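Local atomic coordinates of transmembrane protein (Bartonella henselae, PDB entry 3PAM), a protein that probably binds peptides as part of the solute-binding component of an ABC-type oligopeptide transport system, here represented by one domain. Residues A[26-31]-A[88-93]; A[34-37]-A[43-46]; A[112-117]-A[122-127]. One frame throughout, in Å; residues are numbered along the deposited sequence.

Contact 1. Residues A[26-31]-A[88-93]; sequences LSILFD and RISKTD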
ATOM      1  N   LEU A  26      -7.459  -2.250  -5.847  1.00 33.86           N
ATOM      2  CA  LEU A  26      -7.093  -3.580  -5.355  1.00 33.48           C
ATOM      3  C   LEU A  26      -7.051  -3.608  -3.835  1.00 33.63           C
ATOM      4  O   LEU A  26      -7.423  -4.614  -3.219  1.00 34.58           O
ATOM      5  CB  LEU A  26      -5.750  -4.070  -5.923  1.00 32.71           C
ATOM      6  CG  LEU A  26      -5.621  -4.362  -7.424  1.00 33.19           C
ATOM      7  CD1 LEU A  26      -4.814  -5.601  -7.672  1.00 31.96           C
ATOM      8  CD2 LEU A  26      -6.932  -4.474  -8.141  1.00 32.39           C
ATOM      9  N   SER A  27      -6.584  -2.504  -3.247  1.00 33.07           N
ATOM     10  CA  SER A  27      -6.580  -2.304  -1.817  1.00 34.08           C
ATOM     11  C   SER A  27      -7.976  -2.449  -1.231  1.00 36.39           C
ATOM     12  O   SER A  27      -8.172  -3.154  -0.258  1.00 37.21           O
ATOM     13  CB  SER A  27      -6.003  -0.943  -1.466  1.00 34.23           C
ATOM     14  OG  SER A  27      -5.770  -0.861  -0.067  1.00 37.27           O
ATOM     15  N   ILE A  28      -8.952  -1.803  -1.852  1.00 37.93           N
ATOM     16  CA  ILE A  28     -10.338  -1.929  -1.418  1.00 40.81           C
ATOM     17  C   ILE A  28     -10.875  -3.363  -1.564  1.00 41.50           C
ATOM     18  O   ILE A  28     -11.599  -3.851  -0.698  1.00 44.24           O
ATOM     19  CB  ILE A  28     -11.235  -0.947  -2.186  1.00 42.29           C
ATOM     20  CG1 ILE A  28     -10.751   0.486  -1.944  1.00 41.43           C
ATOM     21  CG2 ILE A  28     -12.694  -1.134  -1.782  1.00 45.79           C
ATOM     22  CD1 ILE A  28     -11.500   1.531  -2.757  1.00 43.56           C
ATOM     23  N   LEU A  29     -10.511  -4.025  -2.658  1.00 39.45           N
ATOM     24  CA  LEU A  29     -10.972  -5.378  -2.955  1.00 40.16           C
ATOM     25  C   LEU A  29     -10.566  -6.411  -1.909  1.00 40.36           C
ATOM     26  O   LEU A  29     -11.187  -7.476  -1.773  1.00 43.16           O
ATOM     27  CB  LEU A  29     -10.443  -5.822  -4.323  1.00 38.78           C
ATOM     28  CG  LEU A  29     -11.204  -5.350  -5.556  1.00 38.38           C
ATOM     29  CD1 LEU A  29     -10.340  -5.381  -6.796  1.00 37.11           C
ATOM     30  CD2 LEU A  29     -12.377  -6.262  -5.724  1.00 43.83           C
ATOM     31  N   PHE A  30      -9.521  -6.112  -1.169  1.00 38.36           N
ATOM     32  CA  PHE A  30      -9.084  -7.026  -0.160  1.00 38.33           C
ATOM     33  C   PHE A  30      -9.955  -6.847   1.062  1.00 40.94           C
ATOM     34  O   PHE A  30     -10.171  -5.721   1.527  1.00 40.88           O
ATOM     35  CB  PHE A  30      -7.605  -6.841   0.162  1.00 36.46           C
ATOM     36  CG  PHE A  30      -7.153  -7.621   1.350  1.00 37.47           C
ATOM     37  CD1 PHE A  30      -7.133  -9.015   1.316  1.00 38.58           C
ATOM     38  CD2 PHE A  30      -6.773  -6.963   2.518  1.00 37.90           C
ATOM     39  CE1 PHE A  30      -6.717  -9.747   2.428  1.00 41.84           C
ATOM     40  CE2 PHE A  30      -6.344  -7.678   3.645  1.00 40.56           C
ATOM     41  CZ  PHE A  30      -6.310  -9.065   3.608  1.00 42.26           C
ATOM     42  N   ASP A  31     -10.444  -7.993   1.546  1.00 42.76           N
ATOM     43  CA  ASP A  31     -11.360  -8.104   2.660  1.00 46.98           C
ATOM     44  C   ASP A  31     -10.613  -8.624   3.883  1.00 48.08           C
ATOM     45  O   ASP A  31     -10.486  -9.843   4.077  1.00 49.24           O
ATOM     46  CB  ASP A  31     -12.498  -9.076   2.273  1.00 49.54           C
ATOM     47  CG  ASP A  31     -13.467  -9.341   3.408  1.00 54.65           C
ATOM     48  OD1 ASP A  31     -13.153  -8.977   4.559  1.00 57.37           O
ATOM     49  OD2 ASP A  31     -14.559  -9.911   3.157  1.00 58.77           O
ATOM     50  N   ARG A  88     -10.477   6.702   6.401  1.00 48.23           N
ATOM     51  CA  ARG A  88     -10.228   5.503   7.199  1.00 48.15           C
ATOM     52  C   ARG A  88     -10.187   4.329   6.227  1.00 48.13           C
ATOM     53  O   ARG A  88     -10.870   4.356   5.201  1.00 48.33           O
ATOM     54  CB  ARG A  88     -11.314   5.303   8.272  1.00 48.56           C
ATOM     55  N   ILE A  89      -9.376   3.315   6.517  1.00 48.38           N
ATOM     56  CA  ILE A  89      -9.280   2.158   5.622  1.00 48.72           C
ATOM     57  C   ILE A  89     -10.620   1.433   5.530  1.00 49.81           C
ATOM     58  O   ILE A  89     -11.352   1.348   6.523  1.00 50.41           O
ATOM     59  CB  ILE A  89      -8.142   1.179   6.027  1.00 49.82           C
ATOM     60  CG1 ILE A  89      -7.788   0.251   4.856  1.00 50.07           C
ATOM     61  CG2 ILE A  89      -8.470   0.374   7.306  1.00 50.54           C
ATOM     62  CD1 ILE A  89      -6.731   0.811   3.961  1.00 49.15           C
ATOM     63  N   SER A  90     -10.941   0.937   4.330  1.00 50.23           N
ATOM     64  CA  SER A  90     -12.219   0.283   4.061  1.00 51.17           C
ATOM     65  C   SER A  90     -12.311  -1.086   4.709  1.00 53.33           C
ATOM     66  O   SER A  90     -11.348  -1.881   4.705  1.00 53.89           O
ATOM     67  CB  SER A  90     -12.481   0.163   2.553  1.00 51.63           C
ATOM     68  OG  SER A  90     -11.807  -0.953   1.989  1.00 52.57           O
ATOM     69  N   LYS A  91     -13.480  -1.338   5.281  1.00 54.29           N
ATOM     70  CA  LYS A  91     -13.787  -2.610   5.888  1.00 57.06           C
ATOM     71  C   LYS A  91     -14.882  -3.252   5.056  1.00 59.18           C
ATOM     72  O   LYS A  91     -15.515  -2.589   4.221  1.00 58.34           O
ATOM     73  CB  LYS A  91     -14.237  -2.414   7.334  1.00 57.45           C
ATOM     74  N   THR A  92     -15.086  -4.549   5.255  1.00 62.25           N
ATOM     75  CA  THR A  92     -16.154  -5.259   4.569  1.00 64.94           C
ATOM     76  C   THR A  92     -17.163  -5.762   5.589  1.00 67.97           C
ATOM     77  O   THR A  92     -16.907  -5.716   6.797  1.00 67.85           O
ATOM     78  CB  THR A  92     -15.626  -6.457   3.773  1.00 67.34           C
ATOM     79  OG1 THR A  92     -15.090  -7.426   4.683  1.00 69.97           O
ATOM     80  CG2 THR A  92     -14.564  -6.026   2.769  1.00 64.16           C
ATOM     81  N   ASP A  93     -18.305  -6.240   5.096  1.00 71.12           N
ATOM     82  CA  ASP A  93     -19.314  -6.857   5.947  1.00 75.10           C
ATOM     83  C   ASP A  93     -19.245  -8.386   5.870  1.00 80.07           C
ATOM     84  O   ASP A  93     -20.012  -9.015   5.131  1.00 83.47           O
ATOM     85  CB  ASP A  93     -20.716  -6.353   5.579  1.00 75.78           C
TER
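D31 and T92 meet in a loop-against-helix contact: 88-93, an extended piece of the connection between helix 80-84 and helix 99-111, runs past the last turn of helix 20-29 and the short link that follows it. The backbones approach at two places, with I28 CA 6.2 Å from S90 CA and D31 CA 5.9 Å from T92 CA, so both segments head the same way. Only 227 Å² is buried between them, and most of it belongs to D31, T92, S90 and I28.

At the D31 end, the carboxylate swings out with CG anti to the backbone N (chi1 176°) and meets the T92 side chain almost at a right angle. The model has T92 OG1 donating to D31 OD1 at 2.5 Å, a very short bond to be treated as doubtful, since T92 OG1 is also modelled too close to another atom. Beside it, T92 CG2 rests 3.7 Å from D31 CB, an ordinary apolar touch.

D31 is the N-cap of helix 32-38: its OD1 also accepts from the backbone N of W34, so the same oxygen caps the next helix and, if the short contact is real, accepts from the T92 hydroxyl. E33 OE1 lies close to that oxygen, two like charges that would be expected to repel, and has a weak hydrogen bond with T92 OG1.

Further back the contact is looser. S90 points its CB at the helix, and OG stands 3.8 Å from I28 CA and 3.9 Å from I28 CG2, without a bond to either. At the fringe, I89 CD1 is 4.5 Å from S27 OG. Helix 99-111 backs this region through N101, which S90 and T92 both touch, while I89 leans on P254 of the sheet strand 252-257.

Contact 2. Residues A[34-37]-A[43-46]; sequences WVNH and IYTR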
ATOM      1  N   TRP A  34     -12.797 -10.760   6.656  1.00 76.07           N
ATOM      2  CA  TRP A  34     -12.921 -12.180   6.345  1.00 77.45           C
ATOM      3  C   TRP A  34     -11.700 -12.914   6.882  1.00 79.08           C
ATOM      4  O   TRP A  34     -11.829 -13.876   7.638  1.00 81.96           O
ATOM      5  CB  TRP A  34     -13.062 -12.431   4.838  1.00 74.68           C
ATOM      6  CG  TRP A  34     -13.490 -13.835   4.527  1.00 76.27           C
ATOM      7  CD1 TRP A  34     -14.769 -14.272   4.340  1.00 76.50           C
ATOM      8  CD2 TRP A  34     -12.649 -14.996   4.398  1.00 77.57           C
ATOM      9  NE1 TRP A  34     -14.779 -15.622   4.092  1.00 77.47           N
ATOM     10  CE2 TRP A  34     -13.495 -16.094   4.122  1.00 78.55           C
ATOM     11  CE3 TRP A  34     -11.266 -15.211   4.476  1.00 77.92           C
ATOM     12  CZ2 TRP A  34     -13.005 -17.392   3.924  1.00 80.71           C
ATOM     13  CZ3 TRP A  34     -10.776 -16.504   4.282  1.00 80.18           C
ATOM     14  CH2 TRP A  34     -11.648 -17.578   4.008  1.00 82.00           C
ATOM     15  N   VAL A  35     -10.519 -12.441   6.489  1.00 77.26           N
ATOM     16  CA  VAL A  35      -9.245 -13.029   6.897  1.00 78.23           C
ATOM     17  C   VAL A  35      -9.107 -13.073   8.412  1.00 80.74           C
ATOM     18  O   VAL A  35      -8.740 -14.105   8.982  1.00 83.09           O
ATOM     19  CB  VAL A  35      -8.046 -12.271   6.251  1.00 74.75           C
ATOM     20  CG1 VAL A  35      -6.770 -12.399   7.087  1.00 74.05           C
ATOM     21  CG2 VAL A  35      -7.812 -12.764   4.829  1.00 72.34           C
ATOM     22  N   ASN A  36      -9.431 -11.955   9.054  1.00 80.16           N
ATOM     23  CA  ASN A  36      -9.263 -11.818  10.492  1.00 81.65           C
ATOM     24  C   ASN A  36     -10.148 -12.771  11.285  1.00 84.87           C
ATOM     25  O   ASN A  36      -9.721 -13.313  12.308  1.00 86.11           O
ATOM     26  CB  ASN A  36      -9.523 -10.376  10.922  1.00 79.93           C
ATOM     27  CG  ASN A  36      -8.747  -9.992  12.162  1.00 79.20           C
ATOM     28  OD1 ASN A  36      -7.764 -10.640  12.522  1.00 79.52           O
ATOM     29  ND2 ASN A  36      -9.179  -8.923  12.819  1.00 78.66           N
ATOM     30  N   HIS A  37     -11.372 -12.976  10.802  1.00 85.83           N
ATOM     31  CA  HIS A  37     -12.342 -13.829  11.478  1.00 88.19           C
ATOM     32  C   HIS A  37     -12.195 -15.289  11.071  1.00 90.37           C
ATOM     33  O   HIS A  37     -12.415 -16.188  11.886  1.00 92.09           O
ATOM     34  CB  HIS A  37     -13.770 -13.345  11.221  1.00 87.46           C
ATOM     35  N   ILE A  43      -7.624 -11.967  16.524  1.00 75.97           N
ATOM     36  CA  ILE A  43      -6.489 -11.662  17.392  1.00 76.14           C
ATOM     37  C   ILE A  43      -5.670 -10.538  16.791  1.00 73.13           C
ATOM     38  O   ILE A  43      -4.768 -10.006  17.437  1.00 73.17           O
ATOM     39  CB  ILE A  43      -5.557 -12.891  17.631  1.00 76.90           C
ATOM     40  CG1 ILE A  43      -4.682 -13.178  16.398  1.00 73.56           C
ATOM     41  CG2 ILE A  43      -6.353 -14.117  18.103  1.00 79.40           C
ATOM     42  CD1 ILE A  43      -3.426 -13.997  16.679  1.00 73.74           C
ATOM     43  N   TYR A  44      -5.984 -10.184  15.548  1.00 70.95           N
ATOM     44  CA  TYR A  44      -5.230  -9.156  14.839  1.00 68.24           C
ATOM     45  C   TYR A  44      -5.985  -7.848  14.632  1.00 67.42           C
ATOM     46  O   TYR A  44      -7.221  -7.790  14.688  1.00 68.65           O
ATOM     47  CB  TYR A  44      -4.685  -9.694  13.513  1.00 66.27           C
ATOM     48  CG  TYR A  44      -3.482 -10.603  13.669  1.00 66.78           C
ATOM     49  CD1 TYR A  44      -2.284 -10.122  14.195  1.00 67.39           C
ATOM     50  CD2 TYR A  44      -3.538 -11.940  13.280  1.00 67.84           C
ATOM     51  CE1 TYR A  44      -1.170 -10.955  14.339  1.00 67.82           C
ATOM     52  CE2 TYR A  44      -2.432 -12.780  13.415  1.00 68.41           C
ATOM     53  CZ  TYR A  44      -1.254 -12.279  13.943  1.00 67.80           C
ATOM     54  OH  TYR A  44      -0.161 -13.097  14.070  1.00 67.29           O
ATOM     55  N   THR A  45      -5.211  -6.828  14.367  1.00 65.64           N
ATOM     56  CA  THR A  45      -5.729  -5.501  14.183  1.00 64.98           C
ATOM     57  C   THR A  45      -5.180  -4.895  12.872  1.00 61.93           C
ATOM     58  O   THR A  45      -3.999  -4.973  12.574  1.00 60.42           O
ATOM     59  CB  THR A  45      -5.463  -4.650  15.459  1.00 66.05           C
ATOM     60  OG1 THR A  45      -6.201  -3.435  15.398  1.00 65.69           O
ATOM     61  CG2 THR A  45      -4.015  -4.362  15.633  1.00 65.81           C
ATOM     62  N   ARG A  46      -6.074  -4.337  12.082  1.00 60.84           N
ATOM     63  CA  ARG A  46      -5.698  -3.787  10.811  1.00 57.97           C
ATOM     64  C   ARG A  46      -4.759  -2.627  10.944  1.00 56.47           C
ATOM     65  O   ARG A  46      -5.016  -1.715  11.686  1.00 56.53           O
ATOM     66  CB  ARG A  46      -6.920  -3.319  10.059  1.00 57.93           C
ATOM     67  CG  ARG A  46      -6.598  -2.664   8.749  1.00 55.06           C
ATOM     68  CD  ARG A  46      -6.245  -3.653   7.705  1.00 51.52           C
ATOM     69  NE  ARG A  46      -7.234  -3.626   6.667  1.00 53.49           N
ATOM     70  CZ  ARG A  46      -7.001  -3.380   5.397  1.00 53.02           C
ATOM     71  NH1 ARG A  46      -5.792  -3.157   4.937  1.00 51.27           N
ATOM     72  NH2 ARG A  46      -8.000  -3.377   4.573  1.00 55.94           N
TER
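A helix-loop-strand connection is tied here by one asparagine: N36 of helix 32-38 reaches over to Y44, just ahead of strand 45-46. That strand lies at the edge of the mixed six-stranded sheet within this chain, antiparallel to 252-257, and the backbones of T45 and H257 are hydrogen-bonded. The contact thus joins the helix to the start of the sheet's border, across a turn of a few residues. It is small, burying 108 Å² in all, most of it on N36 and Y44.

The amide of N36 does the work. Its CG lies anti to the backbone N (chi1 -151°), which carries the group off the helix to the backbone of Y44. ND2 donates to Y44 O at 2.9 Å, with an N-H...O angle of 156°. The amino group comes in above the plane of the Y44 carbonyl, well out of it, instead of along a lone pair, while the oxygen stays only slightly tilted from the N36 amide plane.

The bond fixes which way round the amide sits. With ND2 taken up by the carbonyl, OD1 is turned toward the side-chain root of the same residue, 3.4 Å from Y44 CB, and it meets the tyrosine ring obliquely. Amide and ring planes are 33° apart, so the two flat groups are neither stacked nor perpendicular.

Y44 turns its ring away from the helix, to meet F40 edge-to-face and Y256 of strand 252-257. The backbones of N36 and N42 are also hydrogen-bonded, a second tie across the same turn. Within the loop itself, I43, the preceding residue, puts CG1 3.5 Å above one face of the Y44 ring, displaced toward its rim.

Contact 3. Residues A[112-117]-A[122-127]; sequences AGFTKK and IAPNGL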
ATOM      1  N   ALA A 112      -9.574   4.223 -14.690  1.00 41.98           N
ATOM      2  CA  ALA A 112      -8.193   3.948 -15.013  1.00 41.14           C
ATOM      3  C   ALA A 112      -8.036   3.260 -16.359  1.00 40.31           C
ATOM      4  O   ALA A 112      -6.932   2.913 -16.758  1.00 40.30           O
ATOM      5  CB  ALA A 112      -7.579   3.110 -13.916  1.00 40.21           C
ATOM      6  N   GLY A 113      -9.142   3.049 -17.061  1.00 40.54           N
ATOM      7  CA  GLY A 113      -9.068   2.464 -18.389  1.00 41.42           C
ATOM      8  C   GLY A 113      -9.312   0.979 -18.478  1.00 41.34           C
ATOM      9  O   GLY A 113      -9.156   0.385 -19.556  1.00 44.02           O
ATOM     10  N   PHE A 114      -9.712   0.366 -17.368  1.00 39.72           N
ATOM     11  CA  PHE A 114      -9.897  -1.076 -17.343  1.00 40.01           C
ATOM     12  C   PHE A 114     -11.288  -1.521 -17.782  1.00 41.41           C
ATOM     13  O   PHE A 114     -12.295  -0.871 -17.491  1.00 41.61           O
ATOM     14  CB  PHE A 114      -9.492  -1.658 -15.989  1.00 38.45           C
ATOM     15  CG  PHE A 114      -8.025  -1.581 -15.738  1.00 39.22           C
ATOM     16  CD1 PHE A 114      -7.434  -0.374 -15.402  1.00 39.74           C
ATOM     17  CD2 PHE A 114      -7.224  -2.710 -15.875  1.00 40.95           C
ATOM     18  CE1 PHE A 114      -6.074  -0.293 -15.188  1.00 41.52           C
ATOM     19  CE2 PHE A 114      -5.852  -2.644 -15.670  1.00 43.00           C
ATOM     20  CZ  PHE A 114      -5.268  -1.435 -15.328  1.00 43.08           C
ATOM     21  N   THR A 115     -11.322  -2.636 -18.501  1.00 37.71           N
ATOM     22  CA  THR A 115     -12.541  -3.149 -19.079  1.00 36.27           C
ATOM     23  C   THR A 115     -12.564  -4.643 -18.886  1.00 35.41           C
ATOM     24  O   THR A 115     -11.600  -5.235 -18.379  1.00 35.70           O
ATOM     25  CB  THR A 115     -12.630  -2.856 -20.603  1.00 37.08           C
ATOM     26  OG1 THR A 115     -11.506  -3.429 -21.271  1.00 36.91           O
ATOM     27  CG2 THR A 115     -12.685  -1.384 -20.875  1.00 38.72           C
ATOM     28  N   LYS A 116     -13.651  -5.274 -19.304  1.00 34.74           N
ATOM     29  CA  LYS A 116     -13.709  -6.714 -19.186  1.00 34.29           C
ATOM     30  C   LYS A 116     -13.871  -7.353 -20.541  1.00 35.06           C
ATOM     31  O   LYS A 116     -14.674  -6.873 -21.360  1.00 36.28           O
ATOM     32  CB  LYS A 116     -14.856  -7.097 -18.275  1.00 33.83           C
ATOM     33  CG  LYS A 116     -14.637  -6.717 -16.845  1.00 32.62           C
ATOM     34  CD  LYS A 116     -14.403  -7.962 -16.080  1.00 35.10           C
ATOM     35  CE  LYS A 116     -15.592  -8.297 -15.232  1.00 34.53           C
ATOM     36  NZ  LYS A 116     -15.592  -9.748 -14.958  1.00 32.15           N
ATOM     37  N   LYS A 117     -13.063  -8.386 -20.792  1.00 35.22           N
ATOM     38  CA  LYS A 117     -13.254  -9.295 -21.903  1.00 35.65           C
ATOM     39  C   LYS A 117     -13.381 -10.753 -21.452  1.00 36.38           C
ATOM     40  O   LYS A 117     -12.474 -11.312 -20.798  1.00 35.52           O
ATOM     41  CB  LYS A 117     -12.133  -9.203 -22.910  1.00 36.96           C
ATOM     42  CG  LYS A 117     -12.527  -9.817 -24.230  1.00 36.73           C
ATOM     43  CD  LYS A 117     -11.469 -10.755 -24.820  1.00 38.75           C
ATOM     44  CE  LYS A 117     -10.096 -10.115 -24.965  1.00 37.71           C
ATOM     45  NZ  LYS A 117      -9.526 -10.419 -26.315  1.00 38.72           N
ATOM     46  N   ILE A 122      -9.171  -6.450 -18.036  1.00 37.79           N
ATOM     47  CA  ILE A 122      -8.210  -6.169 -19.071  1.00 39.98           C
ATOM     48  C   ILE A 122      -7.735  -4.736 -18.939  1.00 42.15           C
ATOM     49  O   ILE A 122      -8.537  -3.836 -18.704  1.00 42.34           O
ATOM     50  CB  ILE A 122      -8.865  -6.377 -20.463  1.00 40.29           C
ATOM     51  CG1 ILE A 122      -9.396  -7.813 -20.599  1.00 39.11           C
ATOM     52  CG2 ILE A 122      -7.907  -6.045 -21.592  1.00 42.57           C
ATOM     53  CD1 ILE A 122      -8.333  -8.845 -20.938  1.00 37.69           C
ATOM     54  N   ALA A 123      -6.429  -4.543 -19.096  1.00 44.51           N
ATOM     55  CA  ALA A 123      -5.804  -3.221 -19.054  1.00 47.87           C
ATOM     56  C   ALA A 123      -6.132  -2.429 -20.309  1.00 49.80           C
ATOM     57  O   ALA A 123      -6.533  -3.011 -21.314  1.00 49.20           O
ATOM     58  CB  ALA A 123      -4.297  -3.347 -18.914  1.00 50.04           C
ATOM     59  N   PRO A 124      -5.957  -1.099 -20.253  1.00 52.74           N
ATOM     60  CA  PRO A 124      -6.217  -0.242 -21.405  1.00 55.24           C
ATOM     61  C   PRO A 124      -5.439  -0.680 -22.641  1.00 57.51           C
ATOM     62  O   PRO A 124      -5.832  -0.339 -23.767  1.00 58.52           O
ATOM     63  CB  PRO A 124      -5.752   1.146 -20.935  1.00 58.86           C
ATOM     64  CG  PRO A 124      -5.084   0.935 -19.579  1.00 58.30           C
ATOM     65  CD  PRO A 124      -5.698  -0.306 -19.037  1.00 54.04           C
ATOM     66  N   ASN A 125      -4.362  -1.442 -22.428  1.00 58.22           N
ATOM     67  CA  ASN A 125      -3.520  -1.939 -23.515  1.00 60.36           C
ATOM     68  C   ASN A 125      -3.930  -3.326 -24.007  1.00 57.39           C
ATOM     69  O   ASN A 125      -3.220  -3.957 -24.805  1.00 58.74           O
ATOM     70  CB  ASN A 125      -2.056  -1.941 -23.087  1.00 63.57           C
ATOM     71  CG  ASN A 125      -1.810  -2.783 -21.858  1.00 62.50           C
ATOM     72  OD1 ASN A 125      -2.363  -3.878 -21.711  1.00 60.37           O
ATOM     73  ND2 ASN A 125      -0.969  -2.278 -20.961  1.00 65.39           N
ATOM     74  N   GLY A 126      -5.068  -3.805 -23.517  1.00 53.28           N
ATOM     75  CA  GLY A 126      -5.553  -5.132 -23.888  1.00 50.40           C
ATOM     76  C   GLY A 126      -4.932  -6.314 -23.147  1.00 48.83           C
ATOM     77  O   GLY A 126      -5.439  -7.436 -23.241  1.00 46.31           O
ATOM     78  N   LEU A 127      -3.846  -6.088 -22.411  1.00 49.92           N
ATOM     79  CA  LEU A 127      -3.238  -7.188 -21.647  1.00 49.11           C
ATOM     80  C   LEU A 127      -4.167  -7.581 -20.484  1.00 45.46           C
ATOM     81  O   LEU A 127      -4.835  -6.722 -19.914  1.00 44.36           O
ATOM     82  CB  LEU A 127      -1.837  -6.814 -21.152  1.00 51.88           C
TER
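The segments meet antiparallel where strands 115-117 and 120-122 form a small hairpin, T115 and I122 being a hydrogen-bonded pair; beyond I122 the second segment is turn. T115 N donates to I122 O at 3.0 Å, and I122 N returns a bond of 2.7 Å to T115 O. Just before this, helix 99-111 ends in a Schellman motif at G113, whose positive phi leads the chain into the hairpin.

Side chains extend the pairing on both flanks. F114 lays its ring beside A123 and under P124: CD of the proline stands 3.8 Å from the ring centroid, 9° off the normal, a CH-pi contact over one face, while A123 CB is 3.7 Å from F114 CE2. At the far end, I122 CG1 lies 3.8 Å from K117 CB.

After the paired strands, a type I turn from A123 to G126 bends the chain back, and an Asx turn, N125 OD1 accepting from L127 N, supports it. Two backbone hydrogen bonds hold T115 and I122 in register, while beside them the contact is apolar, with proline C-H groups over the phenylalanine face.

In the fold
From the N terminus, the last turn of helix 20-29 and the residues after it form 26-31, whose partner 88-93 comes 57 residues later, so contact 1 closes a long loop and brings the connection before helix 99-111 against the end of helix 20-29. Contact 2, between 34-37 and 43-46, is a short closure lying wholly within that loop, and it brings the chain from helix 32-38 to the sheet edge. The two touch, R46 packing on I89 and F30 on V35. Contact 3 follows in series beyond helix 99-111, crossing neither, as the hairpin before strand 130-135. Its centre is about 22 Å from that of contact 1 and about 32 Å from that of contact 2.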